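Local coordinates for Ice-binding protein (PDB 5UYT), which probably binds to ice crystals and limits their growth, as an antifreeze protein built from two ice-binding domains, at residues 69-74 with 145-150; 285-290 with 364-369; 358-363 with 417-422. All blocks are in the same frame, centred on the assembly; numbering follows the deposited sequence.

Overall arrangement
The three contacts lie in the two beta-helices of one chain, contact 1 in the first and contacts 2 and 3 in the second. Contacts 1 and 2 are mostly buried and share one make-up: in each, the last turn of a long helix (55-73 or 270-288) rests on a strand of the beta-solenoid through leucine, phenylalanine and lysine, with an exposed asparagine at the edge. Their centres are about 43 Å apart, on opposite sides of the chain's centre. Contact 3, its centre about 17 Å from that of contact 2, is smaller and only partly buried; it joins two loops through methyl packing and a bridging water, and segment 358-363 runs on into the strand of contact 2.

Contact 1: 69-74 with 145-150; sequences NLLNAA and NVFWKV
Leu71, near the end of helix 55-73, comes opposite Lys149 of strand 146-150, where the short helical segment crosses the strand almost perpendicularly, at 87°, with the axes 9.2 Å from each other. The CA atoms of Leu71 and Lys149 are 6.5 Å apart. Leu71 turns its isobutyl group onto the strand. Its CG stands anti to the carbonyl carbon (chi1 -68°), and this sends both methyls toward Phe147: CD2 lies 3.7 Å from Phe147 CB, while CD1 is 4.0 Å from Phe147 CD1, an ortho carbon of the ring. The two side chains cross at about a right angle, and CD2 approaches the ring obliquely. A branched leucine suits this place because its fork can cover both the CB and the near end of the ring.

Lys149 serves as a hydrocarbon arm before it serves as a charge. Its CB meets Leu71 CB at 4.1 Å, and its CD passes 3.7 Å from Asn72 CA. A bend at chi3 (66°) sets CE 3.6 Å from Asn72 OD1, and a further bend at chi4 directs NZ to its partners elsewhere, a salt bridge to Glu151 and a hydrogen bond to Gln124. Asn72, exposed on the helix, borders the lysine's outer methylenes.

Strands 119-123 and 165-168 flank strand 146-150 in parallel, and Leu71 reaches both, touching Ile120 on the former and Val167 on the latter, while Pro4 packs against Leu71 and Phe147.

Contact 2: 285-290 with 364-369; sequences YLNTLP and FWKVDG
Leu286, on helix 270-288, packs on both Phe364 and Lys366, the two residues of strand 363-367 that face the helix, while the adjacent Asn287 meets Lys366 alone. Leu286 extends with CG anti to its carbonyl carbon (chi1 -72°) and straddles the CB of Phe364, to which CD1 and CD2 are each 4.1 Å away. The phenyl ring leads away from the helical segment, so the leucine meets the root of the phenylalanine more than its ring, and the two side chains cross at about a right angle. Leu286 CB also rests against Lys366 CG at 3.9 Å, making the lysine's first methylenes part of the apolar layer.

The shape of Lys366 decides what happens farther out. Its CG lies anti to the backbone N, but the chain bends at chi2 (-81°) and again at chi3 (-53°), which carries CE to 3.4 Å from Asn287 OD1; NZ lies 3.5 Å from the same oxygen. The lysine nitrogen donates a hydrogen bond to the carbonyl oxygen of Ile340, so the ammonium group of this buried lysine has the backbone of strand 336-340 as a partner. Lysine fits here by offering methylenes to the leucine and a donor to that carbonyl, whereas asparagine suits the exposed margin, where its amide oxygen lies beside the lysine's CE and NZ.

Pro216 touches Leu286 and Phe364, and Val337 and Ile384 of the adjoining strands complete the leucine's surroundings. A long helix lying against parallel strands of a right-handed beta-solenoid is the characteristic architecture of this ice-binding protein family.

Contact 3: 358-363 with 417-422; sequences AIAKNV and QMTPGC
Thr419 presents its side chain to Ala360 and Lys361, joining two loops of the second right-handed beta-helix: the short 3-10 turn that leads into strand 363-367 and the segment that follows strand 415-417. The threonine's two branches do different work. Its OG1 sits between the backbone N and the carbonyl carbon (chi1 45°), which puts CG2 on Ala360 and leaves OG1 for a water. The methyl, CG2, anti to the carbonyl carbon, meets the methyl of Ala360 at 3.5 Å between CG2 and CB, and also lies 3.7 Å from Lys361 N. A small alanine suits so close an approach of the loops, whose CA atoms come within 5.2 Å at Lys361 and Thr419.

Lys361 runs alongside segment 417-422. Its CB stands 4.1 Å from Thr419 CB, and its CD passes 3.7 Å from Pro420 O, while the ring of Pro420 lies against the base of the lysine chain. Bends at chi3 (82°) and chi4 (62°) turn the ammonium group back to segment 358-363, where NZ bonds to Asn362 OD1 at 2.9 Å, in the carbonyl plane and on a lone pair. The lysine thus spends its methylenes on the neighbouring loop and its ammonium donor on its own. Beyond the proline, Cys422 ties segment 417-422 to Cys223 by a disulfide.

The hydroxyl branch of Thr419 reaches segment 358-363 through solvent: one water lies 2.9 Å from Thr419 OG1 and donates a hydrogen bond of 2.9 Å to Ala360 O.

Contact 1: 69-74 with 145-150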
ATOM      1  N   ASN A  69      28.685   7.665   5.628  1.00 42.94           N
ATOM      2  CA  ASN A  69      29.888   8.483   5.609  1.00 45.98           C
ATOM      3  C   ASN A  69      29.585   9.974   5.500  1.00 46.37           C
ATOM      4  O   ASN A  69      30.258  10.782   6.143  1.00 47.74           O
ATOM      5  CB  ASN A  69      30.850   8.023   4.514  1.00 47.97           C
ATOM      6  CG  ASN A  69      31.530   6.718   4.856  1.00 48.85           C
ATOM      7  OD1 ASN A  69      31.704   6.387   6.023  1.00 48.97           O
ATOM      8  ND2 ASN A  69      31.922   5.968   3.839  1.00 49.97           N
ATOM      9  N   LEU A  70      28.561  10.328   4.722  1.00 45.10           N
ATOM     10  CA  LEU A  70      28.107  11.716   4.647  1.00 44.92           C
ATOM     11  C   LEU A  70      27.512  12.166   5.981  1.00 43.49           C
ATOM     12  O   LEU A  70      27.763  13.289   6.436  1.00 43.45           O
ATOM     13  CB  LEU A  70      27.089  11.904   3.527  1.00 44.83           C
ATOM     14  CG  LEU A  70      27.554  11.756   2.075  1.00 46.36           C
ATOM     15  CD1 LEU A  70      26.317  11.552   1.201  1.00 45.84           C
ATOM     16  CD2 LEU A  70      28.376  12.962   1.642  1.00 49.22           C
ATOM     17  N   LEU A  71      26.731  11.285   6.612  1.00 40.91           N
ATOM     18  CA  LEU A  71      26.228  11.556   7.968  1.00 40.23           C
ATOM     19  C   LEU A  71      27.391  11.769   8.975  1.00 41.94           C
ATOM     20  O   LEU A  71      27.371  12.710   9.804  1.00 42.11           O
ATOM     21  CB  LEU A  71      25.279  10.443   8.435  1.00 37.96           C
ATOM     22  CG  LEU A  71      23.959  10.414   7.651  1.00 36.21           C
ATOM     23  CD1 LEU A  71      23.069   9.253   8.075  1.00 34.54           C
ATOM     24  CD2 LEU A  71      23.223  11.729   7.832  1.00 35.58           C
ATOM     25  N   ASN A  72      28.392  10.896   8.881  1.00 43.00           N
ATOM     26  CA  ASN A  72      29.537  10.934   9.782  1.00 45.12           C
ATOM     27  C   ASN A  72      30.409  12.170   9.534  1.00 47.37           C
ATOM     28  O   ASN A  72      31.018  12.691  10.458  1.00 48.46           O
ATOM     29  CB  ASN A  72      30.336   9.629   9.692  1.00 45.36           C
ATOM     30  CG  ASN A  72      31.135   9.337  10.957  1.00 46.53           C
ATOM     31  OD1 ASN A  72      30.734   9.693  12.071  1.00 45.81           O
ATOM     32  ND2 ASN A  72      32.264   8.667  10.788  1.00 47.79           N
ATOM     33  N   ALA A  73      30.400  12.664   8.298  1.00 48.64           N
ATOM     34  CA  ALA A  73      31.131  13.880   7.927  1.00 51.75           C
ATOM     35  C   ALA A  73      30.406  15.187   8.291  1.00 51.75           C
ATOM     36  O   ALA A  73      31.045  16.244   8.338  1.00 53.91           O
ATOM     37  CB  ALA A  73      31.464  13.863   6.444  1.00 53.02           C
ATOM     38  N   ALA A  74      29.096  15.120   8.538  1.00 49.56           N
ATOM     39  CA  ALA A  74      28.290  16.307   8.879  1.00 49.27           C
ATOM     40  C   ALA A  74      28.865  17.079  10.067  1.00 50.76           C
ATOM     41  O   ALA A  74      29.110  16.508  11.137  1.00 50.90           O
ATOM     42  CB  ALA A  74      26.831  15.923   9.137  1.00 46.53           C
ATOM     43  N   ASN A 145      13.874  14.193   5.552  1.00 28.10           N
ATOM     44  CA  ASN A 145      15.011  15.057   5.932  1.00 28.42           C
ATOM     45  C   ASN A 145      15.506  14.871   7.379  1.00 28.51           C
ATOM     46  O   ASN A 145      16.347  15.644   7.873  1.00 29.04           O
ATOM     47  CB  ASN A 145      14.628  16.520   5.698  1.00 29.96           C
ATOM     48  CG  ASN A 145      14.729  16.935   4.235  1.00 30.39           C
ATOM     49  OD1 ASN A 145      15.686  16.585   3.548  1.00 30.80           O
ATOM     50  ND2 ASN A 145      13.777  17.732   3.773  1.00 30.83           N
ATOM     51  N   VAL A 146      15.007  13.842   8.054  1.00 27.03           N
ATOM     52  CA  VAL A 146      15.496  13.476   9.401  1.00 26.84           C
ATOM     53  C   VAL A 146      16.377  12.222   9.352  1.00 27.17           C
ATOM     54  O   VAL A 146      16.016  11.211   8.734  1.00 26.73           O
ATOM     55  CB  VAL A 146      14.326  13.265  10.392  1.00 25.88           C
ATOM     56  CG1 VAL A 146      14.857  12.847  11.754  1.00 25.87           C
ATOM     57  CG2 VAL A 146      13.465  14.537  10.461  1.00 25.94           C
ATOM     58  N   PHE A 147      17.549  12.297   9.996  1.00 28.02           N
ATOM     59  CA  PHE A 147      18.503  11.192  10.008  1.00 28.13           C
ATOM     60  C   PHE A 147      19.016  10.974  11.422  1.00 28.98           C
ATOM     61  O   PHE A 147      19.290  11.949  12.152  1.00 29.62           O
ATOM     62  CB  PHE A 147      19.716  11.521   9.118  1.00 29.30           C
ATOM     63  CG  PHE A 147      19.373  11.733   7.658  1.00 28.90           C
ATOM     64  CD1 PHE A 147      19.558  10.707   6.735  1.00 28.87           C
ATOM     65  CD2 PHE A 147      18.893  12.961   7.204  1.00 28.87           C
ATOM     66  CE1 PHE A 147      19.236  10.893   5.391  1.00 28.76           C
ATOM     67  CE2 PHE A 147      18.576  13.158   5.865  1.00 29.20           C
ATOM     68  CZ  PHE A 147      18.751  12.122   4.949  1.00 29.28           C
ATOM     69  N   TRP A 148      19.197   9.706  11.782  1.00 28.60           N
ATOM     70  CA  TRP A 148      19.835   9.329  13.050  1.00 29.06           C
ATOM     71  C   TRP A 148      21.025   8.435  12.725  1.00 29.78           C
ATOM     72  O   TRP A 148      20.845   7.330  12.199  1.00 29.76           O
ATOM     73  CB  TRP A 148      18.833   8.585  13.967  1.00 28.43           C
ATOM     74  CG  TRP A 148      17.520   9.315  14.180  1.00 28.00           C
ATOM     75  CD1 TRP A 148      16.442   9.325  13.331  1.00 27.37           C
ATOM     76  CD2 TRP A 148      17.121  10.063  15.339  1.00 28.16           C
ATOM     77  NE1 TRP A 148      15.420  10.081  13.867  1.00 27.20           N
ATOM     78  CE2 TRP A 148      15.801  10.534  15.100  1.00 27.75           C
ATOM     79  CE3 TRP A 148      17.748  10.388  16.554  1.00 29.23           C
ATOM     80  CZ2 TRP A 148      15.092  11.313  16.036  1.00 28.03           C
ATOM     81  CZ3 TRP A 148      17.050  11.168  17.484  1.00 29.51           C
ATOM     82  CH2 TRP A 148      15.736  11.632  17.210  1.00 28.44           C
ATOM     83  N   LYS A 149      22.242   8.930  12.974  1.00 30.30           N
ATOM     84  CA  LYS A 149      23.442   8.126  12.774  1.00 31.22           C
ATOM     85  C   LYS A 149      23.855   7.545  14.120  1.00 31.72           C
ATOM     86  O   LYS A 149      24.465   8.241  14.951  1.00 32.71           O
ATOM     87  CB  LYS A 149      24.555   8.990  12.196  1.00 32.78           C
ATOM     88  CG  LYS A 149      25.836   8.220  11.896  1.00 34.31           C
ATOM     89  CD  LYS A 149      27.064   9.131  11.884  1.00 36.27           C
ATOM     90  CE  LYS A 149      27.382   9.739  13.254  1.00 37.19           C
ATOM     91  NZ  LYS A 149      27.316   8.806  14.428  1.00 37.45           N
ATOM     92  N   VAL A 150      23.529   6.270  14.331  1.00 31.18           N
ATOM     93  CA  VAL A 150      23.635   5.657  15.664  1.00 31.35           C
ATOM     94  C   VAL A 150      24.784   4.645  15.762  1.00 32.78           C
ATOM     95  O   VAL A 150      24.767   3.610  15.074  1.00 33.09           O
ATOM     96  CB  VAL A 150      22.312   4.976  16.110  1.00 30.03           C
ATOM     97  CG1 VAL A 150      22.408   4.550  17.582  1.00 30.23           C
ATOM     98  CG2 VAL A 150      21.110   5.909  15.907  1.00 28.92           C
TER

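Contact 2: 285-290 with 364-369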
ATOM      1  N   TYR A 285      -5.465  -7.204 -21.450  1.00 27.20           N
ATOM      2  CA  TYR A 285      -4.538  -6.100 -21.174  1.00 26.68           C
ATOM      3  C   TYR A 285      -4.051  -6.151 -19.718  1.00 26.29           C
ATOM      4  O   TYR A 285      -2.837  -6.030 -19.466  1.00 26.55           O
ATOM      5  CB  TYR A 285      -5.178  -4.734 -21.484  1.00 26.23           C
ATOM      6  CG  TYR A 285      -4.292  -3.568 -21.058  1.00 25.85           C
ATOM      7  CD1 TYR A 285      -3.293  -3.084 -21.903  1.00 26.95           C
ATOM      8  CD2 TYR A 285      -4.440  -2.971 -19.811  1.00 24.61           C
ATOM      9  CE1 TYR A 285      -2.472  -2.023 -21.520  1.00 26.56           C
ATOM     10  CE2 TYR A 285      -3.611  -1.917 -19.411  1.00 24.64           C
ATOM     11  CZ  TYR A 285      -2.652  -1.430 -20.276  1.00 25.91           C
ATOM     12  OH  TYR A 285      -1.820  -0.373 -19.891  1.00 25.83           O
ATOM     13  N   LEU A 286      -4.981  -6.317 -18.774  1.00 24.81           N
ATOM     14  CA  LEU A 286      -4.649  -6.334 -17.338  1.00 25.39           C
ATOM     15  C   LEU A 286      -3.775  -7.547 -16.994  1.00 27.75           C
ATOM     16  O   LEU A 286      -2.745  -7.432 -16.291  1.00 27.76           O
ATOM     17  CB  LEU A 286      -5.921  -6.354 -16.490  1.00 24.11           C
ATOM     18  CG  LEU A 286      -6.752  -5.070 -16.437  1.00 23.55           C
ATOM     19  CD1 LEU A 286      -8.025  -5.292 -15.627  1.00 22.66           C
ATOM     20  CD2 LEU A 286      -5.927  -3.901 -15.872  1.00 23.17           C
ATOM     21  N   ASN A 287      -4.178  -8.708 -17.529  1.00 29.26           N
ATOM     22  CA  ASN A 287      -3.438  -9.961 -17.312  1.00 31.89           C
ATOM     23  C   ASN A 287      -1.967  -9.879 -17.716  1.00 33.96           C
ATOM     24  O   ASN A 287      -1.113 -10.515 -17.079  1.00 35.78           O
ATOM     25  CB  ASN A 287      -4.125 -11.139 -18.032  1.00 33.16           C
ATOM     26  CG  ASN A 287      -3.742 -12.477 -17.433  1.00 35.30           C
ATOM     27  OD1 ASN A 287      -3.644 -12.606 -16.212  1.00 35.44           O
ATOM     28  ND2 ASN A 287      -3.518 -13.472 -18.277  1.00 36.63           N
ATOM     29  N   THR A 288      -1.666  -9.103 -18.760  1.00 32.66           N
ATOM     30  CA  THR A 288      -0.305  -9.020 -19.299  1.00 33.54           C
ATOM     31  C   THR A 288       0.560  -7.832 -18.767  1.00 30.75           C
ATOM     32  O   THR A 288       1.744  -7.729 -19.082  1.00 30.27           O
ATOM     33  CB  THR A 288      -0.260  -9.119 -20.857  1.00 38.23           C
ATOM     34  OG1 THR A 288      -1.052  -8.092 -21.444  1.00 39.70           O
ATOM     35  CG2 THR A 288      -0.787 -10.491 -21.363  1.00 40.02           C
ATOM     36  N   LEU A 289      -0.021  -6.942 -17.961  1.00 28.19           N
ATOM     37  CA  LEU A 289       0.785  -5.925 -17.256  1.00 25.95           C
ATOM     38  C   LEU A 289       1.816  -6.615 -16.375  1.00 26.70           C
ATOM     39  O   LEU A 289       1.474  -7.513 -15.620  1.00 25.93           O
ATOM     40  CB  LEU A 289      -0.084  -5.022 -16.333  1.00 24.80           C
ATOM     41  CG  LEU A 289      -0.921  -3.957 -17.051  1.00 24.35           C
ATOM     42  CD1 LEU A 289      -1.963  -3.328 -16.112  1.00 23.76           C
ATOM     43  CD2 LEU A 289      -0.020  -2.896 -17.722  1.00 24.98           C
ATOM     44  N   PRO A 290       3.075  -6.165 -16.446  1.00 27.29           N
ATOM     45  CA  PRO A 290       4.148  -6.695 -15.565  1.00 27.63           C
ATOM     46  C   PRO A 290       3.871  -6.450 -14.091  1.00 26.76           C
ATOM     47  O   PRO A 290       3.386  -5.371 -13.720  1.00 24.78           O
ATOM     48  CB  PRO A 290       5.404  -5.920 -16.013  1.00 28.91           C
ATOM     49  CG  PRO A 290       5.022  -5.252 -17.291  1.00 29.64           C
ATOM     50  CD  PRO A 290       3.542  -5.074 -17.310  1.00 27.88           C
ATOM     51  N   PHE A 364      -8.399  -1.172 -10.635  1.00 16.48           N
ATOM     52  CA  PHE A 364      -8.803  -2.335 -11.430  1.00 17.22           C
ATOM     53  C   PHE A 364      -8.401  -3.630 -10.766  1.00 17.45           C
ATOM     54  O   PHE A 364      -7.281  -3.747 -10.242  1.00 18.29           O
ATOM     55  CB  PHE A 364      -8.146  -2.278 -12.812  1.00 17.91           C
ATOM     56  CG  PHE A 364      -8.471  -1.015 -13.544  1.00 18.64           C
ATOM     57  CD1 PHE A 364      -9.642  -0.928 -14.302  1.00 19.21           C
ATOM     58  CD2 PHE A 364      -7.678   0.126 -13.367  1.00 18.74           C
ATOM     59  CE1 PHE A 364      -9.991   0.267 -14.937  1.00 20.22           C
ATOM     60  CE2 PHE A 364      -8.025   1.327 -14.008  1.00 19.63           C
ATOM     61  CZ  PHE A 364      -9.180   1.393 -14.767  1.00 20.35           C
ATOM     62  N   TRP A 365      -9.292  -4.612 -10.834  1.00 17.19           N
ATOM     63  CA  TRP A 365      -9.022  -5.907 -10.229  1.00 16.90           C
ATOM     64  C   TRP A 365      -9.181  -6.929 -11.343  1.00 17.93           C
ATOM     65  O   TRP A 365     -10.262  -7.017 -11.957  1.00 18.92           O
ATOM     66  CB  TRP A 365     -10.080  -6.224  -9.167  1.00 16.63           C
ATOM     67  CG  TRP A 365     -10.198  -5.206  -8.049  1.00 15.86           C
ATOM     68  CD1 TRP A 365     -10.824  -3.981  -8.107  1.00 15.98           C
ATOM     69  CD2 TRP A 365      -9.715  -5.355  -6.717  1.00 16.46           C
ATOM     70  NE1 TRP A 365     -10.737  -3.359  -6.879  1.00 16.15           N
ATOM     71  CE2 TRP A 365     -10.060  -4.181  -6.011  1.00 16.06           C
ATOM     72  CE3 TRP A 365      -8.984  -6.362  -6.053  1.00 16.45           C
ATOM     73  CZ2 TRP A 365      -9.716  -3.985  -4.663  1.00 16.82           C
ATOM     74  CZ3 TRP A 365      -8.660  -6.177  -4.700  1.00 16.94           C
ATOM     75  CH2 TRP A 365      -9.046  -4.997  -4.014  1.00 17.17           C
ATOM     76  N   LYS A 366      -8.122  -7.692 -11.618  1.00 18.06           N
ATOM     77  CA  LYS A 366      -8.193  -8.752 -12.615  1.00 19.29           C
ATOM     78  C   LYS A 366      -8.299 -10.067 -11.852  1.00 18.92           C
ATOM     79  O   LYS A 366      -7.313 -10.449 -11.204  1.00 18.77           O
ATOM     80  CB  LYS A 366      -6.897  -8.715 -13.436  1.00 20.74           C
ATOM     81  CG  LYS A 366      -6.836  -9.628 -14.678  1.00 24.62           C
ATOM     82  CD  LYS A 366      -6.494 -11.084 -14.357  1.00 27.77           C
ATOM     83  CE  LYS A 366      -5.222 -11.281 -13.532  1.00 29.29           C
ATOM     84  NZ  LYS A 366      -5.095 -12.704 -13.083  1.00 31.02           N
ATOM     85  N   VAL A 367      -9.450 -10.750 -11.905  1.00 18.50           N
ATOM     86  CA  VAL A 367      -9.634 -11.953 -11.075  1.00 17.77           C
ATOM     87  C   VAL A 367      -9.791 -13.205 -11.961  1.00 18.36           C
ATOM     88  O   VAL A 367     -10.755 -13.350 -12.721  1.00 18.53           O
ATOM     89  CB  VAL A 367     -10.878 -11.803 -10.149  1.00 17.25           C
ATOM     90  CG1 VAL A 367     -11.000 -13.060  -9.283  1.00 17.38           C
ATOM     91  CG2 VAL A 367     -10.743 -10.514  -9.307  1.00 16.23           C
ATOM     92  N   ASP A 368      -8.809 -14.099 -11.892  1.00 19.34           N
ATOM     93  CA  ASP A 368      -8.863 -15.302 -12.711  1.00 21.09           C
ATOM     94  C   ASP A 368      -9.596 -16.396 -11.939  1.00 21.35           C
ATOM     95  O   ASP A 368      -8.995 -17.366 -11.452  1.00 20.44           O
ATOM     96  CB  ASP A 368      -7.462 -15.769 -13.126  1.00 23.07           C
ATOM     97  CG  ASP A 368      -7.500 -16.929 -14.085  1.00 26.94           C
ATOM     98  OD1 ASP A 368      -8.532 -17.144 -14.758  1.00 28.03           O
ATOM     99  OD2 ASP A 368      -6.472 -17.651 -14.197  1.00 28.33           O
ATOM    100  N   GLY A 369     -10.908 -16.200 -11.816  1.00 20.58           N
ATOM    101  CA  GLY A 369     -11.766 -17.121 -11.102  1.00 20.74           C
ATOM    102  C   GLY A 369     -13.068 -16.465 -10.674  1.00 19.75           C
ATOM    103  O   GLY A 369     -13.423 -15.375 -11.140  1.00 19.63           O
TER

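Contact 3: 358-363 with 417-422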
ATOM      1  N   ALA A 358      -6.702   9.071  -4.278  1.00 18.72           N
ATOM      2  CA  ALA A 358      -7.049   7.857  -5.054  1.00 18.45           C
ATOM      3  C   ALA A 358      -8.552   7.918  -5.399  1.00 18.13           C
ATOM      4  O   ALA A 358      -9.398   8.300  -4.551  1.00 17.97           O
ATOM      5  CB  ALA A 358      -6.736   6.583  -4.264  1.00 17.55           C
ATOM      6  N   ILE A 359      -8.862   7.591  -6.660  1.00 18.34           N
ATOM      7  CA  ILE A 359     -10.269   7.578  -7.139  1.00 18.66           C
ATOM      8  C   ILE A 359     -10.653   6.213  -7.744  1.00 17.90           C
ATOM      9  O   ILE A 359      -9.800   5.504  -8.312  1.00 17.79           O
ATOM     10  CB  ILE A 359     -10.609   8.755  -8.087  1.00 20.46           C
ATOM     11  CG1 ILE A 359      -9.736   8.721  -9.360  1.00 20.95           C
ATOM     12  CG2 ILE A 359     -10.556  10.096  -7.319  1.00 21.59           C
ATOM     13  CD1 ILE A 359     -10.039   9.795 -10.423  1.00 22.01           C
ATOM     14  N   ALA A 360     -11.905   5.812  -7.544  1.00 16.93           N
ATOM     15  CA  ALA A 360     -12.302   4.448  -7.883  1.00 16.63           C
ATOM     16  C   ALA A 360     -12.209   4.176  -9.402  1.00 17.06           C
ATOM     17  O   ALA A 360     -12.064   3.036  -9.802  1.00 16.73           O
ATOM     18  CB  ALA A 360     -13.731   4.202  -7.408  1.00 16.33           C
ATOM     19  N   LYS A 361     -12.340   5.229 -10.222  1.00 17.56           N
ATOM     20  CA  LYS A 361     -12.205   5.138 -11.667  1.00 18.22           C
ATOM     21  C   LYS A 361     -10.854   4.514 -12.077  1.00 18.31           C
ATOM     22  O   LYS A 361     -10.734   3.960 -13.184  1.00 17.91           O
ATOM     23  CB  LYS A 361     -12.287   6.566 -12.233  1.00 21.06           C
ATOM     24  CG  LYS A 361     -12.022   6.723 -13.713  1.00 24.22           C
ATOM     25  CD  LYS A 361     -12.140   8.180 -14.189  1.00 25.08           C
ATOM     26  CE  LYS A 361     -10.897   9.039 -13.954  1.00 28.46           C
ATOM     27  NZ  LYS A 361      -9.580   8.696 -14.614  1.00 28.22           N
ATOM     28  N   ASN A 362      -9.838   4.659 -11.199  1.00 18.22           N
ATOM     29  CA  ASN A 362      -8.450   4.259 -11.515  1.00 18.53           C
ATOM     30  C   ASN A 362      -8.004   3.002 -10.772  1.00 17.45           C
ATOM     31  O   ASN A 362      -6.801   2.743 -10.673  1.00 17.34           O
ATOM     32  CB  ASN A 362      -7.460   5.413 -11.203  1.00 19.25           C
ATOM     33  CG  ASN A 362      -7.728   6.657 -12.041  1.00 21.39           C
ATOM     34  OD1 ASN A 362      -8.313   6.577 -13.110  1.00 21.37           O
ATOM     35  ND2 ASN A 362      -7.314   7.825 -11.543  1.00 22.67           N
ATOM     36  N   VAL A 363      -8.968   2.239 -10.257  1.00 16.23           N
ATOM     37  CA  VAL A 363      -8.694   0.985  -9.546  1.00 16.10           C
ATOM     38  C   VAL A 363      -9.268  -0.193 -10.332  1.00 16.26           C
ATOM     39  O   VAL A 363     -10.476  -0.176 -10.711  1.00 16.40           O
ATOM     40  CB  VAL A 363      -9.361   1.034  -8.163  1.00 15.65           C
ATOM     41  CG1 VAL A 363      -9.136  -0.281  -7.436  1.00 15.64           C
ATOM     42  CG2 VAL A 363      -8.791   2.224  -7.372  1.00 16.34           C
ATOM     43  N   GLN A 417     -22.789   1.678  -8.524  1.00 13.43           N
ATOM     44  CA  GLN A 417     -22.748   2.903  -9.294  1.00 13.85           C
ATOM     45  C   GLN A 417     -21.458   3.018 -10.059  1.00 14.74           C
ATOM     46  O   GLN A 417     -20.382   3.019  -9.474  1.00 14.94           O
ATOM     47  CB  GLN A 417     -22.919   4.147  -8.371  1.00 15.13           C
ATOM     48  CG  GLN A 417     -24.304   4.153  -7.663  1.00 15.25           C
ATOM     49  CD  GLN A 417     -24.475   5.276  -6.648  1.00 17.55           C
ATOM     50  OE1 GLN A 417     -24.988   5.046  -5.515  1.00 19.50           O
ATOM     51  NE2 GLN A 417     -24.105   6.462  -7.027  1.00 17.04           N
ATOM     52  N   MET A 418     -21.563   3.075 -11.385  1.00 14.67           N
ATOM     53  CA  MET A 418     -20.367   3.181 -12.220  1.00 15.44           C
ATOM     54  C   MET A 418     -19.578   4.449 -11.928  1.00 15.82           C
ATOM     55  O   MET A 418     -20.140   5.490 -11.539  1.00 16.72           O
ATOM     56  CB  MET A 418     -20.753   3.141 -13.705  1.00 16.27           C
ATOM     57  CG  MET A 418     -21.587   4.307 -14.179  1.00 17.80           C
ATOM     58  SD  MET A 418     -21.899   4.172 -15.973  1.00 19.92           S
ATOM     59  CE  MET A 418     -22.910   5.610 -16.242  1.00 21.14           C
ATOM     60  N   THR A 419     -18.264   4.344 -12.104  1.00 15.89           N
ATOM     61  CA  THR A 419     -17.337   5.461 -12.012  1.00 17.24           C
ATOM     62  C   THR A 419     -17.275   6.142 -13.402  1.00 18.76           C
ATOM     63  O   THR A 419     -17.774   5.568 -14.388  1.00 18.80           O
ATOM     64  CB  THR A 419     -15.946   4.935 -11.591  1.00 17.50           C
ATOM     65  OG1 THR A 419     -15.649   3.766 -12.373  1.00 17.18           O
ATOM     66  CG2 THR A 419     -15.988   4.515 -10.077  1.00 16.62           C
ATOM     67  N   PRO A 420     -16.721   7.362 -13.484  1.00 20.62           N
ATOM     68  CA  PRO A 420     -16.880   8.136 -14.740  1.00 22.29           C
ATOM     69  C   PRO A 420     -16.210   7.549 -15.982  1.00 23.39           C
ATOM     70  O   PRO A 420     -15.186   6.847 -15.908  1.00 23.41           O
ATOM     71  CB  PRO A 420     -16.242   9.492 -14.415  1.00 24.26           C
ATOM     72  CG  PRO A 420     -16.326   9.597 -12.936  1.00 23.60           C
ATOM     73  CD  PRO A 420     -16.175   8.203 -12.397  1.00 21.60           C
ATOM     74  N   GLY A 421     -16.776   7.877 -17.128  1.00 24.58           N
ATOM     75  CA  GLY A 421     -16.150   7.604 -18.415  1.00 26.10           C
ATOM     76  C   GLY A 421     -17.209   7.393 -19.487  1.00 26.97           C
ATOM     77  O   GLY A 421     -16.954   7.579 -20.650  1.00 28.42           O
ATOM     78  N   CYS A 422     -18.404   6.974 -19.084  1.00 26.17           N
ATOM     79  CA  CYS A 422     -19.478   6.754 -20.035  1.00 28.69           C
ATOM     80  C   CYS A 422     -19.936   8.107 -20.580  1.00 32.76           C
ATOM     81  O   CYS A 422     -20.069   9.065 -19.826  1.00 33.06           O
ATOM     82  CB  CYS A 422     -20.644   5.990 -19.356  1.00 27.10           C
ATOM     83  SG  CYS A 422     -21.939   5.506 -20.544  1.00 27.84           S
TER
HETATM   84  O   HOH W   1     -13.846   1.664 -11.626  1.00 18.87           O